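Local atomic coordinates of 3,4-dihydroxybenzoate decarboxylase (Enterobacter cloacae, PDB entry 5NY5), a protein that catalyses the decarboxylation of 3,4-dihydroxybenzoate and, in the reverse direction, the regioselective para-carboxylation of catechols, using a prenylated flavin and a manganese ion. Residues A[151-156]-A[256-261]; A[205-210]-A[264-269]; A[338-343]-A[352-357]; A[398-403]-A[458-463]. All coordinates share one frame; numbering follows the deposited sequence.

Contact 1: A[151-156]-A[256-261]; sequences LGLVLA and KAIARA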
loop_
_atom_site.group_PDB
_atom_site.type_symbol
_atom_site.label_atom_id
_atom_site.label_comp_id
_atom_site.label_asym_id
_atom_site.label_seq_id
_atom_site.Cartn_x
_atom_site.Cartn_y
_atom_site.Cartn_z
ATOM N N LEU A 151 21.648 -23.281 -33.245
ATOM C CA LEU A 151 21.065 -24.566 -32.872
ATOM C C LEU A 151 22.123 -25.660 -32.914
ATOM O O LEU A 151 21.952 -26.713 -33.532
ATOM C CB LEU A 151 19.878 -24.901 -33.771
ATOM C CG LEU A 151 18.659 -23.996 -33.591
ATOM C CD1 LEU A 151 17.574 -24.331 -34.602
ATOM C CD2 LEU A 151 18.125 -24.107 -32.172
ATOM N N GLY A 152 23.245 -25.413 -32.245
ATOM C CA GLY A 152 24.289 -26.409 -32.140
ATOM C C GLY A 152 24.098 -27.320 -30.945
ATOM O O GLY A 152 24.263 -26.892 -29.799
ATOM N N LEU A 153 23.733 -28.572 -31.199
ATOM C CA LEU A 153 23.609 -29.568 -30.140
ATOM C C LEU A 153 25.004 -30.081 -29.804
ATOM O O LEU A 153 25.625 -30.779 -30.611
ATOM C CB LEU A 153 22.692 -30.706 -30.575
ATOM C CG LEU A 153 22.433 -31.779 -29.518
ATOM C CD1 LEU A 153 21.441 -31.283 -28.483
ATOM C CD2 LEU A 153 21.946 -33.061 -30.155
ATOM N N VAL A 154 25.498 -29.738 -28.619
ATOM C CA VAL A 154 26.875 -30.019 -28.230
ATOM C C VAL A 154 26.910 -31.272 -27.368
ATOM O O VAL A 154 26.178 -31.375 -26.376
ATOM C CB VAL A 154 27.495 -28.825 -27.486
ATOM C CG1 VAL A 154 28.909 -29.157 -27.051
ATOM C CG2 VAL A 154 27.486 -27.592 -28.370
ATOM N N LEU A 155 27.759 -32.224 -27.746
ATOM C CA LEU A 155 28.031 -33.412 -26.952
ATOM C C LEU A 155 29.398 -33.273 -26.297
ATOM O O LEU A 155 30.346 -32.788 -26.921
ATOM C CB LEU A 155 27.994 -34.681 -27.810
ATOM C CG LEU A 155 26.786 -34.913 -28.718
ATOM C CD1 LEU A 155 26.873 -36.268 -29.397
ATOM C CD2 LEU A 155 25.500 -34.806 -27.943
ATOM N N ALA A 156 29.498 -33.700 -25.041
ATOM C CA ALA A 156 30.758 -33.620 -24.315
ATOM C C ALA A 156 30.762 -34.663 -23.208
ATOM O O ALA A 156 29.710 -35.134 -22.769
ATOM C CB ALA A 156 30.986 -32.219 -23.740
ATOM N N LYS A 256 31.609 -38.551 -29.516
ATOM C CA LYS A 256 30.677 -39.047 -30.514
ATOM C C LYS A 256 29.831 -37.907 -31.072
ATOM O O LYS A 256 29.773 -36.812 -30.510
ATOM C CB LYS A 256 29.777 -40.130 -29.918
ATOM C CG LYS A 256 30.521 -41.386 -29.505
ATOM C CD LYS A 256 30.183 -41.784 -28.080
ATOM C CE LYS A 256 31.080 -42.911 -27.596
ATOM N NZ LYS A 256 30.960 -43.120 -26.125
ATOM N N ALA A 257 29.173 -38.178 -32.198
ATOM C CA ALA A 257 28.330 -37.201 -32.870
ATOM C C ALA A 257 27.018 -37.850 -33.285
ATOM O O ALA A 257 26.893 -39.075 -33.330
ATOM C CB ALA A 257 29.028 -36.600 -34.098
ATOM N N ILE A 258 26.033 -37.005 -33.585
ATOM C CA ILE A 258 24.737 -37.491 -34.047
ATOM C C ILE A 258 24.903 -38.066 -35.447
ATOM O O ILE A 258 25.281 -37.354 -36.385
ATOM C CB ILE A 258 23.690 -36.371 -34.026
ATOM C CG1 ILE A 258 23.497 -35.848 -32.601
ATOM C CG2 ILE A 258 22.369 -36.865 -34.594
ATOM C CD1 ILE A 258 22.984 -36.886 -31.634
ATOM N N ALA A 259 24.620 -39.363 -35.592
ATOM C CA ALA A 259 24.872 -40.041 -36.858
ATOM C C ALA A 259 23.977 -39.508 -37.970
ATOM O O ALA A 259 24.420 -39.370 -39.115
ATOM C CB ALA A 259 24.681 -41.547 -36.692
ATOM N N ARG A 260 22.721 -39.202 -37.655
ATOM C CA ARG A 260 21.756 -38.743 -38.644
ATOM C C ARG A 260 21.775 -37.233 -38.838
ATOM O O ARG A 260 20.900 -36.699 -39.525
ATOM C CB ARG A 260 20.347 -39.193 -38.250
ATOM C CG ARG A 260 20.201 -40.693 -38.079
ATOM C CD ARG A 260 20.283 -41.410 -39.406
ATOM N NE ARG A 260 19.060 -41.249 -40.182
ATOM C CZ ARG A 260 18.913 -41.669 -41.432
ATOM N NH1 ARG A 260 19.917 -42.272 -42.051
ATOM N NH2 ARG A 260 17.763 -41.484 -42.066
ATOM N N ALA A 261 22.747 -36.538 -38.258
ATOM C CA ALA A 261 22.769 -35.087 -38.323
ATOM C C ALA A 261 23.113 -34.606 -39.729
ATOM O O ALA A 261 23.603 -35.357 -40.574
ATOM C CB ALA A 261 23.772 -34.523 -37.320
#

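Contact 2: A[205-210]-A[264-269]; sequences PVTINM and IIEGEL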
loop_
_atom_site.group_PDB
_atom_site.type_symbol
_atom_site.label_atom_id
_atom_site.label_comp_id
_atom_site.label_asym_id
_atom_site.label_seq_id
_atom_site.Cartn_x
_atom_site.Cartn_y
_atom_site.Cartn_z
ATOM N N PRO A 205 37.360 -32.153 -25.784
ATOM C CA PRO A 205 36.802 -32.467 -27.107
ATOM C C PRO A 205 35.282 -32.373 -27.089
ATOM O O PRO A 205 34.625 -32.884 -26.180
ATOM C CB PRO A 205 37.271 -33.905 -27.365
ATOM C CG PRO A 205 38.023 -34.340 -26.112
ATOM C CD PRO A 205 37.684 -33.372 -25.030
ATOM N N VAL A 206 34.726 -31.712 -28.106
ATOM C CA VAL A 206 33.285 -31.542 -28.240
ATOM C C VAL A 206 32.889 -31.757 -29.693
ATOM O O VAL A 206 33.697 -31.608 -30.613
ATOM C CB VAL A 206 32.810 -30.149 -27.768
ATOM C CG1 VAL A 206 33.027 -29.982 -26.269
ATOM C CG2 VAL A 206 33.530 -29.056 -28.543
ATOM N N THR A 207 31.626 -32.121 -29.891
ATOM C CA THR A 207 31.017 -32.170 -31.211
ATOM C C THR A 207 29.793 -31.268 -31.225
ATOM O O THR A 207 29.027 -31.229 -30.259
ATOM C CB THR A 207 30.612 -33.591 -31.609
ATOM O OG1 THR A 207 29.503 -34.017 -30.809
ATOM C CG2 THR A 207 31.775 -34.550 -31.416
ATOM N N ILE A 208 29.619 -30.544 -32.322
ATOM C CA ILE A 208 28.525 -29.597 -32.486
ATOM C C ILE A 208 27.614 -30.146 -33.572
ATOM O O ILE A 208 27.961 -30.125 -34.759
ATOM C CB ILE A 208 29.041 -28.198 -32.835
ATOM C CG1 ILE A 208 30.080 -27.767 -31.799
ATOM C CG2 ILE A 208 27.893 -27.212 -32.892
ATOM C CD1 ILE A 208 31.097 -26.792 -32.324
ATOM N N ASN A 209 26.448 -30.637 -33.170
ATOM C CA ASN A 209 25.542 -31.350 -34.059
ATOM C C ASN A 209 24.424 -30.414 -34.494
ATOM O O ASN A 209 23.701 -29.873 -33.652
ATOM C CB ASN A 209 24.974 -32.584 -33.361
ATOM C CG ASN A 209 26.056 -33.463 -32.764
ATOM O OD1 ASN A 209 26.422 -34.488 -33.336
ATOM N ND2 ASN A 209 26.578 -33.063 -31.611
HETATM N N MSE A 210 24.282 -30.228 -35.803
HETATM C CA MSE A 210 23.284 -29.311 -36.343
HETATM C C MSE A 210 22.495 -29.949 -37.484
HETATM O O MSE A 210 23.050 -30.682 -38.299
HETATM C CB MSE A 210 23.954 -28.023 -36.820
HETATM C CG MSE A 210 24.753 -27.307 -35.747
HETATM SE SE MSE A 210 25.675 -25.725 -36.398
HETATM C CE MSE A 210 26.799 -26.566 -37.748
ATOM N N ILE A 264 28.249 -31.539 -38.744
ATOM C CA ILE A 264 28.960 -31.753 -37.491
ATOM C C ILE A 264 30.191 -30.861 -37.482
ATOM O O ILE A 264 30.913 -30.775 -38.480
ATOM C CB ILE A 264 29.375 -33.228 -37.306
ATOM C CG1 ILE A 264 28.169 -34.151 -37.456
ATOM C CG2 ILE A 264 30.034 -33.428 -35.948
ATOM C CD1 ILE A 264 27.134 -33.954 -36.391
ATOM N N ILE A 265 30.430 -30.197 -36.357
ATOM C CA ILE A 265 31.660 -29.452 -36.129
ATOM C C ILE A 265 32.394 -30.126 -34.980
ATOM O O ILE A 265 31.895 -30.160 -33.849
ATOM C CB ILE A 265 31.387 -27.973 -35.819
ATOM C CG1 ILE A 265 30.601 -27.325 -36.955
ATOM C CG2 ILE A 265 32.692 -27.231 -35.597
ATOM C CD1 ILE A 265 30.312 -25.857 -36.730
ATOM N N GLU A 266 33.566 -30.682 -35.272
ATOM C CA GLU A 266 34.405 -31.320 -34.266
ATOM C C GLU A 266 35.501 -30.346 -33.859
ATOM O O GLU A 266 36.303 -29.922 -34.698
ATOM C CB GLU A 266 35.010 -32.619 -34.795
ATOM C CG GLU A 266 33.992 -33.700 -35.111
ATOM C CD GLU A 266 34.640 -34.984 -35.589
ATOM O OE1 GLU A 266 35.886 -35.071 -35.556
ATOM O OE2 GLU A 266 33.905 -35.905 -35.997
ATOM N N GLY A 267 35.534 -29.992 -32.577
ATOM C CA GLY A 267 36.509 -29.040 -32.094
ATOM C C GLY A 267 36.870 -29.306 -30.650
ATOM O O GLY A 267 36.399 -30.262 -30.031
ATOM N N GLU A 268 37.723 -28.436 -30.118
ATOM C CA GLU A 268 38.173 -28.520 -28.739
ATOM C C GLU A 268 38.127 -27.139 -28.104
ATOM O O GLU A 268 38.375 -26.126 -28.763
ATOM C CB GLU A 268 39.596 -29.088 -28.645
ATOM C CG GLU A 268 39.714 -30.539 -29.072
ATOM C CD GLU A 268 41.153 -30.990 -29.203
ATOM O OE1 GLU A 268 41.378 -32.160 -29.576
ATOM O OE2 GLU A 268 42.060 -30.174 -28.936
ATOM N N LEU A 269 37.803 -27.111 -26.815
ATOM C CA LEU A 269 37.817 -25.874 -26.040
ATOM C C LEU A 269 39.237 -25.631 -25.542
ATOM O O LEU A 269 39.740 -26.374 -24.693
ATOM C CB LEU A 269 36.825 -25.961 -24.886
ATOM C CG LEU A 269 35.348 -25.869 -25.273
ATOM C CD1 LEU A 269 34.481 -26.649 -24.302
ATOM C CD2 LEU A 269 34.908 -24.416 -25.321
#

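Contact 3: A[338-343]-A[352-357]; sequences SIRNAV and QNVYAH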
loop_
_atom_site.group_PDB
_atom_site.type_symbol
_atom_site.label_atom_id
_atom_site.label_comp_id
_atom_site.label_asym_id
_atom_site.label_seq_id
_atom_site.Cartn_x
_atom_site.Cartn_y
_atom_site.Cartn_z
ATOM N N SER A 338 7.530 -28.897 -16.286
ATOM C CA SER A 338 7.953 -28.920 -14.890
ATOM C C SER A 338 6.935 -28.226 -13.991
ATOM O O SER A 338 6.695 -28.669 -12.863
ATOM C CB SER A 338 9.331 -28.277 -14.749
ATOM O OG SER A 338 9.340 -26.968 -15.283
ATOM N N ILE A 339 6.319 -27.145 -14.475
ATOM C CA ILE A 339 5.271 -26.482 -13.704
ATOM C C ILE A 339 4.070 -27.402 -13.541
ATOM O O ILE A 339 3.458 -27.465 -12.469
ATOM C CB ILE A 339 4.878 -25.150 -14.368
ATOM C CG1 ILE A 339 6.020 -24.141 -14.264
ATOM C CG2 ILE A 339 3.608 -24.588 -13.748
ATOM C CD1 ILE A 339 5.743 -22.851 -14.996
ATOM N N ARG A 340 3.718 -28.135 -14.596
ATOM C CA ARG A 340 2.576 -29.040 -14.518
ATOM C C ARG A 340 2.848 -30.196 -13.565
ATOM O O ARG A 340 1.964 -30.598 -12.799
ATOM C CB ARG A 340 2.226 -29.565 -15.908
ATOM C CG ARG A 340 1.230 -30.706 -15.894
ATOM C CD ARG A 340 0.833 -31.112 -17.298
ATOM N NE ARG A 340 0.271 -29.987 -18.036
ATOM C CZ ARG A 340 -0.355 -30.097 -19.202
ATOM N NH1 ARG A 340 -0.835 -29.017 -19.802
ATOM N NH2 ARG A 340 -0.507 -31.286 -19.766
ATOM N N ASN A 341 4.062 -30.743 -13.598
ATOM C CA ASN A 341 4.392 -31.840 -12.694
ATOM C C ASN A 341 4.336 -31.391 -11.242
ATOM O O ASN A 341 3.868 -32.133 -10.372
ATOM C CB ASN A 341 5.775 -32.397 -13.027
ATOM C CG ASN A 341 5.836 -33.011 -14.407
ATOM O OD1 ASN A 341 4.827 -33.471 -14.938
ATOM N ND2 ASN A 341 7.024 -33.022 -14.999
ATOM N N ALA A 342 4.791 -30.169 -10.967
ATOM C CA ALA A 342 4.854 -29.694 -9.590
ATOM C C ALA A 342 3.465 -29.425 -9.026
ATOM O O ALA A 342 3.203 -29.709 -7.852
ATOM C CB ALA A 342 5.724 -28.441 -9.513
ATOM N N VAL A 343 2.559 -28.885 -9.841
ATOM C CA VAL A 343 1.224 -28.573 -9.341
ATOM C C VAL A 343 0.380 -29.836 -9.224
ATOM O O VAL A 343 -0.384 -29.999 -8.267
ATOM C CB VAL A 343 0.546 -27.519 -10.236
ATOM C CG1 VAL A 343 -0.814 -27.152 -9.673
ATOM C CG2 VAL A 343 1.417 -26.284 -10.354
ATOM N N GLN A 352 -5.479 -27.333 -14.979
ATOM C CA GLN A 352 -5.974 -27.900 -16.226
ATOM C C GLN A 352 -4.935 -27.828 -17.333
ATOM O O GLN A 352 -4.774 -28.784 -18.096
ATOM C CB GLN A 352 -7.254 -27.185 -16.662
ATOM C CG GLN A 352 -8.342 -27.185 -15.606
ATOM C CD GLN A 352 -8.662 -28.580 -15.110
ATOM O OE1 GLN A 352 -8.997 -29.466 -15.892
ATOM N NE2 GLN A 352 -8.553 -28.783 -13.804
ATOM N N ASN A 353 -4.216 -26.716 -17.424
ATOM C CA ASN A 353 -3.175 -26.548 -18.426
ATOM C C ASN A 353 -2.312 -25.369 -18.008
ATOM O O ASN A 353 -2.645 -24.633 -17.076
ATOM C CB ASN A 353 -3.767 -26.330 -19.820
ATOM C CG ASN A 353 -2.863 -26.834 -20.924
ATOM O OD1 ASN A 353 -1.661 -27.018 -20.726
ATOM N ND2 ASN A 353 -3.436 -27.060 -22.096
ATOM N N VAL A 354 -1.202 -25.196 -18.714
ATOM C CA VAL A 354 -0.271 -24.107 -18.442
ATOM C C VAL A 354 0.398 -23.722 -19.753
ATOM O O VAL A 354 0.724 -24.581 -20.574
ATOM C CB VAL A 354 0.757 -24.499 -17.355
ATOM C CG1 VAL A 354 1.381 -25.845 -17.669
ATOM C CG2 VAL A 354 1.833 -23.433 -17.205
ATOM N N TYR A 355 0.583 -22.421 -19.954
ATOM C CA TYR A 355 1.181 -21.885 -21.170
ATOM C C TYR A 355 2.335 -20.978 -20.779
ATOM O O TYR A 355 2.138 -19.996 -20.059
ATOM C CB TYR A 355 0.140 -21.121 -22.001
ATOM C CG TYR A 355 0.665 -20.480 -23.271
ATOM C CD1 TYR A 355 1.811 -20.951 -23.899
ATOM C CD2 TYR A 355 0.008 -19.400 -23.842
ATOM C CE1 TYR A 355 2.286 -20.364 -25.053
ATOM C CE2 TYR A 355 0.476 -18.808 -24.999
ATOM C CZ TYR A 355 1.615 -19.295 -25.600
ATOM O OH TYR A 355 2.086 -18.708 -26.750
ATOM N N ALA A 356 3.535 -21.316 -21.241
ATOM C CA ALA A 356 4.686 -20.424 -21.127
ATOM C C ALA A 356 4.585 -19.441 -22.283
ATOM O O ALA A 356 5.130 -19.658 -23.365
ATOM C CB ALA A 356 5.993 -21.206 -21.151
ATOM N N HIS A 357 3.874 -18.341 -22.036
ATOM C CA HIS A 357 3.419 -17.467 -23.108
ATOM C C HIS A 357 4.577 -16.991 -23.976
ATOM O O HIS A 357 5.673 -16.710 -23.485
ATOM C CB HIS A 357 2.677 -16.268 -22.523
ATOM C CG HIS A 357 1.775 -15.584 -23.499
ATOM N ND1 HIS A 357 2.251 -14.872 -24.578
ATOM C CD2 HIS A 357 0.426 -15.506 -23.562
ATOM C CE1 HIS A 357 1.233 -14.384 -25.264
ATOM N NE2 HIS A 357 0.115 -14.755 -24.668
#

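Contact 4: A[398-403]-A[458-463]; sequences IILVDE and KTIFDC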
loop_
_atom_site.group_PDB
_atom_site.type_symbol
_atom_site.label_atom_id
_atom_site.label_comp_id
_atom_site.label_asym_id
_atom_site.label_seq_id
_atom_site.Cartn_x
_atom_site.Cartn_y
_atom_site.Cartn_z
ATOM N N ILE A 398 2.627 -14.143 -13.356
ATOM C CA ILE A 398 1.691 -15.251 -13.472
ATOM C C ILE A 398 0.298 -14.673 -13.663
ATOM O O ILE A 398 -0.073 -13.696 -13.005
ATOM C CB ILE A 398 1.726 -16.165 -12.229
ATOM C CG1 ILE A 398 3.122 -16.755 -12.030
ATOM C CG2 ILE A 398 0.687 -17.265 -12.340
ATOM C CD1 ILE A 398 3.572 -17.634 -13.160
ATOM N N ILE A 399 -0.473 -15.272 -14.564
ATOM C CA ILE A 399 -1.883 -14.954 -14.722
ATOM C C ILE A 399 -2.677 -16.229 -14.488
ATOM O O ILE A 399 -2.397 -17.262 -15.104
ATOM C CB ILE A 399 -2.183 -14.355 -16.107
ATOM C CG1 ILE A 399 -1.453 -13.021 -16.263
ATOM C CG2 ILE A 399 -3.672 -14.159 -16.283
ATOM C CD1 ILE A 399 -1.603 -12.389 -17.615
ATOM N N LEU A 400 -3.651 -16.157 -13.587
ATOM C CA LEU A 400 -4.529 -17.272 -13.264
ATOM C C LEU A 400 -5.881 -17.063 -13.932
ATOM O O LEU A 400 -6.495 -16.006 -13.771
ATOM C CB LEU A 400 -4.711 -17.391 -11.750
ATOM C CG LEU A 400 -3.460 -17.495 -10.876
ATOM C CD1 LEU A 400 -3.791 -17.130 -9.443
ATOM C CD2 LEU A 400 -2.892 -18.898 -10.943
ATOM N N VAL A 401 -6.346 -18.067 -14.674
ATOM C CA VAL A 401 -7.648 -18.027 -15.326
ATOM C C VAL A 401 -8.354 -19.357 -15.090
ATOM O O VAL A 401 -7.742 -20.348 -14.696
ATOM C CB VAL A 401 -7.542 -17.734 -16.837
ATOM C CG1 VAL A 401 -6.904 -16.385 -17.080
ATOM C CG2 VAL A 401 -6.750 -18.823 -17.525
ATOM N N ASP A 402 -9.660 -19.366 -15.350
ATOM C CA ASP A 402 -10.486 -20.548 -15.158
ATOM C C ASP A 402 -10.485 -21.422 -16.412
ATOM O O ASP A 402 -9.881 -21.095 -17.435
ATOM C CB ASP A 402 -11.909 -20.148 -14.778
ATOM C CG ASP A 402 -11.973 -19.421 -13.455
ATOM O OD1 ASP A 402 -11.690 -20.052 -12.415
ATOM O OD2 ASP A 402 -12.313 -18.220 -13.454
ATOM N N GLU A 403 -11.183 -22.555 -16.329
ATOM C CA GLU A 403 -11.157 -23.538 -17.404
ATOM C C GLU A 403 -11.938 -23.101 -18.636
ATOM O O GLU A 403 -11.798 -23.735 -19.686
ATOM C CB GLU A 403 -11.691 -24.882 -16.900
ATOM C CG GLU A 403 -13.178 -24.899 -16.562
ATOM C CD GLU A 403 -13.483 -24.341 -15.184
ATOM O OE1 GLU A 403 -12.695 -23.513 -14.683
ATOM O OE2 GLU A 403 -14.511 -24.737 -14.593
ATOM N N LYS A 458 7.844 -9.506 -8.883
ATOM C CA LYS A 458 7.068 -10.532 -9.557
ATOM C C LYS A 458 5.610 -10.388 -9.153
ATOM O O LYS A 458 5.305 -10.178 -7.979
ATOM C CB LYS A 458 7.603 -11.922 -9.218
ATOM C CG LYS A 458 9.094 -12.057 -9.493
ATOM C CD LYS A 458 9.547 -13.503 -9.549
ATOM C CE LYS A 458 11.003 -13.596 -9.975
ATOM N NZ LYS A 458 11.418 -15.002 -10.233
ATOM N N THR A 459 4.715 -10.478 -10.129
ATOM C CA THR A 459 3.318 -10.121 -9.934
ATOM C C THR A 459 2.423 -11.299 -10.275
ATOM O O THR A 459 2.607 -11.950 -11.307
ATOM C CB THR A 459 2.942 -8.904 -10.789
ATOM O OG1 THR A 459 3.875 -7.846 -10.544
ATOM C CG2 THR A 459 1.550 -8.419 -10.439
ATOM N N ILE A 460 1.453 -11.561 -9.410
ATOM C CA ILE A 460 0.450 -12.593 -9.624
ATOM C C ILE A 460 -0.868 -11.891 -9.922
ATOM O O ILE A 460 -1.433 -11.214 -9.054
ATOM C CB ILE A 460 0.326 -13.525 -8.412
ATOM C CG1 ILE A 460 1.672 -14.180 -8.103
ATOM C CG2 ILE A 460 -0.739 -14.574 -8.656
ATOM C CD1 ILE A 460 1.678 -15.033 -6.839
ATOM N N PHE A 461 -1.358 -12.041 -11.147
ATOM C CA PHE A 461 -2.670 -11.537 -11.538
ATOM C C PHE A 461 -3.674 -12.670 -11.374
ATOM O O PHE A 461 -3.649 -13.640 -12.137
ATOM C CB PHE A 461 -2.658 -11.027 -12.977
ATOM C CG PHE A 461 -1.738 -9.866 -13.209
ATOM C CD1 PHE A 461 -2.208 -8.564 -13.147
ATOM C CD2 PHE A 461 -0.406 -10.073 -13.512
ATOM C CE1 PHE A 461 -1.362 -7.495 -13.372
ATOM C CE2 PHE A 461 0.443 -9.007 -13.738
ATOM C CZ PHE A 461 -0.037 -7.718 -13.667
ATOM N N ASP A 462 -4.551 -12.553 -10.383
ATOM C CA ASP A 462 -5.575 -13.565 -10.139
ATOM C C ASP A 462 -6.838 -13.160 -10.888
ATOM O O ASP A 462 -7.619 -12.334 -10.415
ATOM C CB ASP A 462 -5.838 -13.732 -8.648
ATOM C CG ASP A 462 -6.934 -14.740 -8.358
ATOM O OD1 ASP A 462 -7.512 -14.683 -7.255
ATOM O OD2 ASP A 462 -7.224 -15.587 -9.230
ATOM N N CYS A 463 -7.042 -13.753 -12.063
ATOM C CA CYS A 463 -8.218 -13.488 -12.876
ATOM C C CYS A 463 -9.225 -14.623 -12.820
ATOM O O CYS A 463 -10.031 -14.773 -13.742
ATOM C CB CYS A 463 -7.813 -13.217 -14.322
ATOM S SG CYS A 463 -6.613 -11.905 -14.475
HETATM O O HOH W 1 -11.194 -16.881 -15.235
#

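Contact 1: A[151-156]-A[256-261]
Leu153 and Leu155 reach from strand 151-156 toward the short strand 256-258, which runs roughly antiparallel at an axis distance of 7.6 Å. That is too wide for the two to pair as neighbours, and no hydrogen bond joins them directly. The apolar part is small. Leu153 holds CG anti to its backbone N (chi1 -177°), and its CD2 lies 4.0 Å from Ile258 CG1, the two side chains crossing at about a right angle. Further along, Leu155 presses its methyl CD1 on backbone instead of on a side chain. CD1 sits 3.2 Å from the carbonyl oxygen Lys256 O and 3.9 Å from Ala257 CA, while the aliphatic chain of Lys256 leads away.

The polar links are indirect and come from strand 204-210 alongside. The amide of Asn209 spans the gap, with ND2 bonded to Leu153 O and OD1 to Ile258 N. Thr207 OG1 is bonded to Lys256 O, the same oxygen that Leu155 CD1 touches. From Ile258 to Ala261 the chain makes a type I beta turn, with Ala261 N bonded to Ile258 O.

Leu153 also touches Ile169, which binds prenylated FMN in the cofactor-bound protein; that places the contact behind the probable cofactor pocket. It joins the main antiparallel sheet to a small three-stranded one in the Rift-related domain, the FMN-binding part of the UbiD fold.

Contact 2: A[205-210]-A[264-269]
Val206 with Gly267 and Ile208 with Ile265 form the hydrogen-bonded pairs of a regular antiparallel ladder, the axes of segments 205-210 and 264-269 lying 4.6 Å apart with 163° between N-to-C directions. Each pair is closed by two N-H...O bonds. The shortest, Ile208 N to Ile265 O, is 2.8 Å. The longest, Gly267 N to Val206 O, is 3.1 Å. Between these pairs, Thr207 CA comes within 3.4 Å of Ile265 O in a CA-H...O contact.

On the face that carries Val206, Ile208 and Ile265 the side chains are apolar. Ile208 lays CD1 3.7 Å from CG2 of Ile265, and the CD1 methyl of Ile265 in turn meets CE of Met210, modelled as selenomethionine, also at 3.7 Å. The bend of Met210 at its third torsion (chi3 -60°) swings CE toward that methyl. At the far end Val206 CG1 meets Leu269 CD1, the side chains at about a right angle. Gly267, opposite Val206, has no side chain on this face, and Val206 CG2 rests on its carbonyl oxygen.

The face of Thr207, Asn209 and Glu266 mixes polar groups with carbon. Ile264 CD1 lies 3.2 Å from Asn209 OD1, whose hydrogen-bond partner is Ile258 N. Asn209 ND2 gives a 3.2 Å bond to Thr207 OG1, which is also bonded to Lys256 O. Glu266 turns its carboxylate to the backbone N-H groups of Val251 and Ala252.

Strand 148-157 pairs with the outer side of 204-210 and strand 303-311 with that of 263-269, while strand 256-258 lies across the Asn209 and Ile264 side.

Contact 3: A[338-343]-A[352-357]
Arg340 and Val354 are the residues whose CA atoms come nearest, 6.9 Å apart, and helix segment 338-343 runs back over strand 352-356 with 147° between the N-to-C directions of their axes. The motif is an alpha-beta unit: helix 324-346 leads through a short connection into strand 351-356, an outermost strand, within this chain, of the five-stranded mixed sheet in the C-terminal domain. That strand starts with a classic beta bulge, in which Gln352 and Asn353 both face Gln369 of the next strand.

Val354 is the residue that turns toward the helix. Its CG1 occupies the position between the backbone N and the carbonyl carbon (chi1 49°), which leaves CG2 anti to N, 4.1 Å from Ile339 CG2. CG1 itself lies 4.2 Å from Arg340 CB, so both branches of the valine meet the helix, one on each of two successive residues.

Arg340 sets off with CG anti to its backbone N and bends at the third torsion (chi3 -58°), and its guanidinium ends beside the start of the strand. Val354 N lies at the edge of that group, near its plane, 4.0 Å from NH1. The nearby Asn353 OD1 is modelled too close to NH1, so its position is doubtful and no bond to Arg340 is claimed; Asn353 ND2 is bonded to Ser91 O.

Ile339 also packs on helix 380-391, so the two helices share this side of the sheet. Past Val354, Tyr355 turns to the other side, and His357 CA sits 3.5 Å above the centre of the Tyr355 ring.

Contact 4: A[398-403]-A[458-463]
Ile399 and Phe461 stand side by side on one face of a parallel strand pair, with Ile398, Leu400, Ile460 and Asp462 on the other. On the first face CG1 of Ile399 lies 4.0 Å from Phe461 CB and approaches the ring obliquely. The ring turns its edge to the carbonyl oxygen Ile398 O, 3.7 Å from CD2, while Thr459 CG2 sits 3.5 Å over one of its faces, offset toward the rim. Ile399 extends CG2 the other way, to Cys463 SG at 4.1 Å.

On the opposite face, Leu400 sends CD1 to Ile460 CG2 and, on its other flank, 3.8 Å from Asp462 OD2. Asp462 has CG anti to its backbone N (chi1 178°), which puts that carboxylate carbon beside Leu400 CD1; its oxygens are held by Thr464 and Gln381.

The segment axes run 4.8 Å apart with 11° between N-to-C directions. Ile398 N bonds to Thr459 O, Phe461 N to Ile398 O, Leu400 N to Phe461 O and Cys463 N to Leu400 O, the first three nearly along the C=O axis and the last tilted. There a water continues the link: it accepts from Asp402 N and donates to Cys463 O, 2.8 Å away, and to Asp402 OD2, which also accepts from Val465 N.

Helix 380-391 covers the Leu400 face and helix 410-419 the Ile399 face, where Phe461 also packs on Phe461 of the second subunit. The chemistry implies a largely apolar, buried pair of strands inside the mixed sheet, fixed by backbone bonds; Asp462, Asp402 and the water lie where the ladder ends.

In the fold
Contacts 1 and 2 belong to the flavin-binding domain and contacts 3 and 4 to the C-terminal domain, on opposite sides of the chain's centre. The first two interlock: their segments alternate in the chain, and Asn209 of contact 2 bridges both strands of contact 1. Contact 2 is a true ladder, whereas contact 1 is looser packing between sheets beside the cofactor pocket. Contacts 3 and 4 share one mixed sheet, touching where Gln352 meets Glu403. Contact 4 is buried and near a subunit interface; contact 3, partly buried, sets a helix against an outermost strand within this chain, with no hydrogen bond across. Of the two ladders, contact 2 is antiparallel and contact 4 parallel.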